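Local coordinates for chitin binding protein (PDB 5FTZ) that probably binds chitin and cleaves its chains oxidatively as a copper-dependent lytic polysaccharide monooxygenase of family AA10, at residues 119-124 against 140-145; 152-157 against 163-168. All coordinates share one frame; numbering follows the deposited sequence.

Contact 1: 119-124 against 140-145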
# COMPACT_ATOMS: atom_id res chain seq x y z
N THR A 119 24.74 2.60 8.54
CA THR A 119 23.69 3.54 8.99
C THR A 119 23.64 4.67 7.93
O THR A 119 24.60 5.42 7.84
CB THR A 119 24.00 4.13 10.37
OG1 THR A 119 23.98 3.05 11.33
CG2 THR A 119 22.96 5.20 10.83
N PRO A 120 22.51 4.82 7.26
CA PRO A 120 22.43 5.88 6.25
C PRO A 120 22.65 7.26 6.83
O PRO A 120 22.24 7.55 7.98
CB PRO A 120 21.03 5.78 5.71
CG PRO A 120 20.29 4.85 6.54
CD PRO A 120 21.26 4.05 7.33
N PHE A 121 23.32 8.12 6.11
CA PHE A 121 23.52 9.48 6.58
C PHE A 121 22.30 10.38 6.34
O PHE A 121 22.23 11.47 6.90
CB PHE A 121 24.78 10.09 6.03
CG PHE A 121 24.77 10.36 4.53
CD1 PHE A 121 24.24 11.54 4.01
CD2 PHE A 121 25.28 9.43 3.63
CE1 PHE A 121 24.22 11.78 2.68
CE2 PHE A 121 25.28 9.70 2.27
CZ PHE A 121 24.72 10.84 1.81
N PHE A 122 21.38 9.94 5.50
CA PHE A 122 20.19 10.70 5.16
C PHE A 122 19.13 9.70 4.79
O PHE A 122 19.38 8.81 3.97
CB PHE A 122 20.51 11.64 3.99
CG PHE A 122 19.36 12.45 3.47
CD1 PHE A 122 18.41 13.01 4.29
CD2 PHE A 122 19.30 12.73 2.09
CE1 PHE A 122 17.39 13.80 3.75
CE2 PHE A 122 18.28 13.50 1.56
CZ PHE A 122 17.33 14.04 2.41
N THR A 123 17.95 9.83 5.39
CA THR A 123 16.80 8.95 5.11
C THR A 123 15.59 9.80 4.88
O THR A 123 15.38 10.74 5.67
CB THR A 123 16.52 8.01 6.33
OG1 THR A 123 17.69 7.22 6.61
CG2 THR A 123 15.36 7.08 6.08
N VAL A 124 14.77 9.44 3.89
CA VAL A 124 13.48 10.13 3.64
C VAL A 124 12.36 9.11 3.64
O VAL A 124 12.16 8.42 2.63
CB VAL A 124 13.54 10.92 2.35
CG1 VAL A 124 12.29 11.71 2.12
CG2 VAL A 124 14.73 11.88 2.37
N THR A 140 22.19 16.51 4.58
CA THR A 140 23.52 16.99 4.94
C THR A 140 24.55 15.91 4.66
O THR A 140 24.43 14.77 5.12
CB THR A 140 23.57 17.35 6.43
OG1 THR A 140 22.49 18.25 6.65
CG2 THR A 140 24.85 17.99 6.82
N LEU A 141 25.57 16.29 3.91
CA LEU A 141 26.63 15.36 3.55
C LEU A 141 27.38 14.96 4.81
O LEU A 141 27.55 15.80 5.74
CB LEU A 141 27.57 16.02 2.58
CG LEU A 141 27.00 16.21 1.16
CD1 LEU A 141 27.80 17.22 0.36
CD2 LEU A 141 26.89 14.85 0.47
N PRO A 142 27.86 13.72 4.86
CA PRO A 142 28.67 13.26 6.02
C PRO A 142 29.94 14.08 6.17
O PRO A 142 30.46 14.63 5.21
CB PRO A 142 29.02 11.80 5.69
CG PRO A 142 28.76 11.66 4.26
CD PRO A 142 27.79 12.71 3.80
N SER A 143 30.38 14.22 7.42
CA SER A 143 31.67 14.81 7.75
C SER A 143 32.76 13.78 7.94
O SER A 143 32.53 12.57 7.85
CB SER A 143 31.55 15.73 8.95
OG SER A 143 31.41 14.99 10.12
N GLY A 144 33.98 14.26 8.22
CA GLY A 144 35.07 13.37 8.55
C GLY A 144 35.64 12.55 7.44
O GLY A 144 36.35 11.54 7.72
N LEU A 145 35.39 12.94 6.19
CA LEU A 145 35.83 12.16 5.03
C LEU A 145 36.70 13.00 4.11
O LEU A 145 36.53 14.22 4.00
CB LEU A 145 34.63 11.62 4.23
CG LEU A 145 33.65 10.78 5.03
CD1 LEU A 145 32.49 10.40 4.11
CD2 LEU A 145 34.28 9.52 5.59
O HOH W 1 24.18 13.52 7.53
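Pro142 lies over the ring of Phe121, its CD 3.8 Å from the ring centroid and only 11° off the ring normal, a well-centred CH-pi contact. Proline suits this place because CD is bonded to the backbone nitrogen, which probably leaves its hydrogens slightly positive and so well matched to the electron-rich face. The nearest ring atom is Phe121 CD1, 3.7 Å from Pro142 CD; the same CD1 comes within 3.4 Å of Thr140 O, which meets the ring obliquely. The ring gets there because chi1 of Phe121 (68°) sets CG between the backbone N and the carbonyl carbon.

No direct hydrogen bond joins the segments, but a water does: it donates to Phe121 O at 2.9 Å and to Thr140 O at 2.7 Å, so that one molecule bridges two carbonyl oxygens. The contact thus closes one margin of the immunoglobulin-like beta-sandwich, since strand 122-125 belongs to one sheet and 140-145 follows strand 134-140 of the other.

Further out, backbone hydrogen bonds of Phe121 and Phe122 with Tyr98 fix the first segment, and those of Leu141 with Gln79 and of Pro142 with Gly78 fix the second. Leu141, a branched apolar residue suited to the interior, starts with CB away from 119-124, though its end swings back nearer, and packs on Tyr81 and Phe83, while Pro142 also touches Val100 and Phe172.

Contact 2: 152-157 against 163-168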
# COMPACT_ATOMS: atom_id res chain seq x y z
N LEU A 152 25.88 5.58 -1.97
CA LEU A 152 24.86 4.60 -2.43
C LEU A 152 23.50 5.12 -2.09
O LEU A 152 23.20 5.37 -0.91
CB LEU A 152 25.10 3.23 -1.80
CG LEU A 152 24.03 2.19 -2.10
CD1 LEU A 152 24.04 1.77 -3.54
CD2 LEU A 152 24.18 0.99 -1.18
N ALA A 153 22.66 5.28 -3.11
CA ALA A 153 21.28 5.69 -2.97
C ALA A 153 20.40 4.52 -3.22
O ALA A 153 20.60 3.79 -4.19
CB ALA A 153 21.02 6.82 -3.96
N VAL A 154 19.46 4.30 -2.32
CA VAL A 154 18.53 3.18 -2.41
C VAL A 154 17.10 3.69 -2.33
O VAL A 154 16.73 4.36 -1.36
CB VAL A 154 18.83 2.15 -1.32
CG1 VAL A 154 17.92 0.93 -1.57
CG2 VAL A 154 20.30 1.70 -1.30
N TRP A 155 16.33 3.38 -3.36
CA TRP A 155 14.91 3.76 -3.46
C TRP A 155 14.06 2.50 -3.30
O TRP A 155 14.09 1.65 -4.14
CB TRP A 155 14.69 4.41 -4.82
CG TRP A 155 13.25 4.61 -5.19
CD1 TRP A 155 12.23 4.91 -4.35
CD2 TRP A 155 12.69 4.59 -6.52
NE1 TRP A 155 11.03 5.02 -5.08
CE2 TRP A 155 11.32 4.88 -6.41
CE3 TRP A 155 13.24 4.38 -7.79
CZ2 TRP A 155 10.48 4.90 -7.52
CZ3 TRP A 155 12.42 4.47 -8.87
CH2 TRP A 155 11.06 4.71 -8.73
N THR A 156 13.32 2.42 -2.19
CA THR A 156 12.52 1.23 -1.93
C THR A 156 11.08 1.45 -2.34
O THR A 156 10.45 2.45 -1.96
CB THR A 156 12.61 0.82 -0.48
OG1 THR A 156 13.98 0.52 -0.15
CG2 THR A 156 11.72 -0.41 -0.18
N VAL A 157 10.56 0.53 -3.15
CA VAL A 157 9.24 0.68 -3.73
C VAL A 157 8.17 0.03 -2.84
O VAL A 157 8.30 -1.12 -2.45
CB VAL A 157 9.23 0.08 -5.15
CG1 VAL A 157 7.85 0.15 -5.79
CG2 VAL A 157 10.26 0.84 -6.02
N ALA A 163 13.85 -2.64 -4.88
CA ALA A 163 14.47 -1.33 -4.65
C ALA A 163 15.37 -1.05 -5.84
O ALA A 163 15.87 -1.97 -6.48
CB ALA A 163 15.24 -1.31 -3.34
N PHE A 164 15.65 0.24 -6.04
CA PHE A 164 16.60 0.69 -7.07
C PHE A 164 17.83 1.17 -6.39
O PHE A 164 17.75 1.84 -5.37
CB PHE A 164 15.97 1.75 -7.95
CG PHE A 164 14.86 1.21 -8.83
CD1 PHE A 164 13.58 0.96 -8.32
CD2 PHE A 164 15.14 0.87 -10.14
CE1 PHE A 164 12.59 0.41 -9.14
CE2 PHE A 164 14.14 0.31 -10.93
CZ PHE A 164 12.93 0.05 -10.42
N TYR A 165 18.96 0.78 -6.95
CA TYR A 165 20.28 1.03 -6.39
C TYR A 165 21.11 1.91 -7.30
O TYR A 165 21.18 1.67 -8.50
CB TYR A 165 21.01 -0.30 -6.19
CG TYR A 165 20.34 -1.13 -5.11
CD1 TYR A 165 19.26 -1.96 -5.40
CD2 TYR A 165 20.83 -1.16 -3.81
CE1 TYR A 165 18.62 -2.71 -4.40
CE2 TYR A 165 20.16 -1.86 -2.81
CZ TYR A 165 19.08 -2.65 -3.11
OH TYR A 165 18.48 -3.34 -2.05
N ALA A 166 21.74 2.95 -6.74
CA ALA A 166 22.53 3.84 -7.56
C ALA A 166 23.80 4.29 -6.80
O ALA A 166 23.70 4.98 -5.78
CB ALA A 166 21.74 5.07 -7.97
N CYS A 167 24.93 3.83 -7.29
CA CYS A 167 26.24 4.21 -6.70
C CYS A 167 26.75 5.45 -7.39
O CYS A 167 26.82 5.45 -8.64
CB CYS A 167 27.26 3.11 -6.92
SG CYS A 167 26.83 1.64 -5.94
N SER A 168 27.21 6.46 -6.64
CA SER A 168 27.79 7.65 -7.18
C SER A 168 29.17 7.83 -6.62
O SER A 168 29.35 7.91 -5.39
CB SER A 168 26.95 8.84 -6.86
OG SER A 168 25.62 8.74 -7.34
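Phe164 and Trp155 face each other as a hydrogen-bonded pair of an antiparallel hairpin, their side chains running out from the sheet together. In Phe164, CB starts 3.8 Å from Trp155 CE3. Chi1 of -69° then carries CG away from the carbonyl carbon and beside the backbone N. CD1 comes closest, 3.5 Å from Trp155 CE3 and 3.7 Å from Trp155 CZ3, which sits over one face of the phenyl. CE1 reaches Val157 CG2 at 3.9 Å, a methyl at the ring edge, near its plane. The phenyl and the indole six-membered ring are offset with little overlap, turned 30° apart, their centroids separated by 4.9 Å. Beyond the hairpin Phe164 meets His1 edge-to-face; the nearest atoms of its side chain and a bound copper ion, probably that of His1 and His91, are about 4 Å apart.

Four backbone hydrogen bonds hold the strands, two between Trp155 and Phe164 and two between Ala153 and Ala166, small residues that leave room for Thr4 of strand 2-6. On the other face Val154 CG1 sits over the Tyr165 ring, 4.2 Å from its centroid, while Tyr165 OH bonds to Pro35 O; Leu152 CD1 packs against Cys167 SG, which is in a disulfide with Cys49.

A phenylalanine near the metal is found in most AA10 enzymes: having only carbon in its ring, Phe164 gives the copper an apolar neighbour unable to ligate it.

Overall arrangement
Both segments of contact 1 precede those of contact 2 along the chain, all within one beta-sandwich. Their centres lie about 15 Å apart and their nearest atoms about 6 Å, without touching. Strand 93-100 links them: it pairs antiparallel with strand 122-125, which carries part of contact 1, and with strand 148-157, which carries half of contact 2. Contact 2 is central and buried, joining neighbours within this sheet and ending near the copper bound by His1 and His91. Contact 1 lies farther from the chain's centre, where the sheet meets the loop leaving strand 134-140 of the three-stranded sheet. One contact therefore binds strands within a sheet, the other bridges the two sheets.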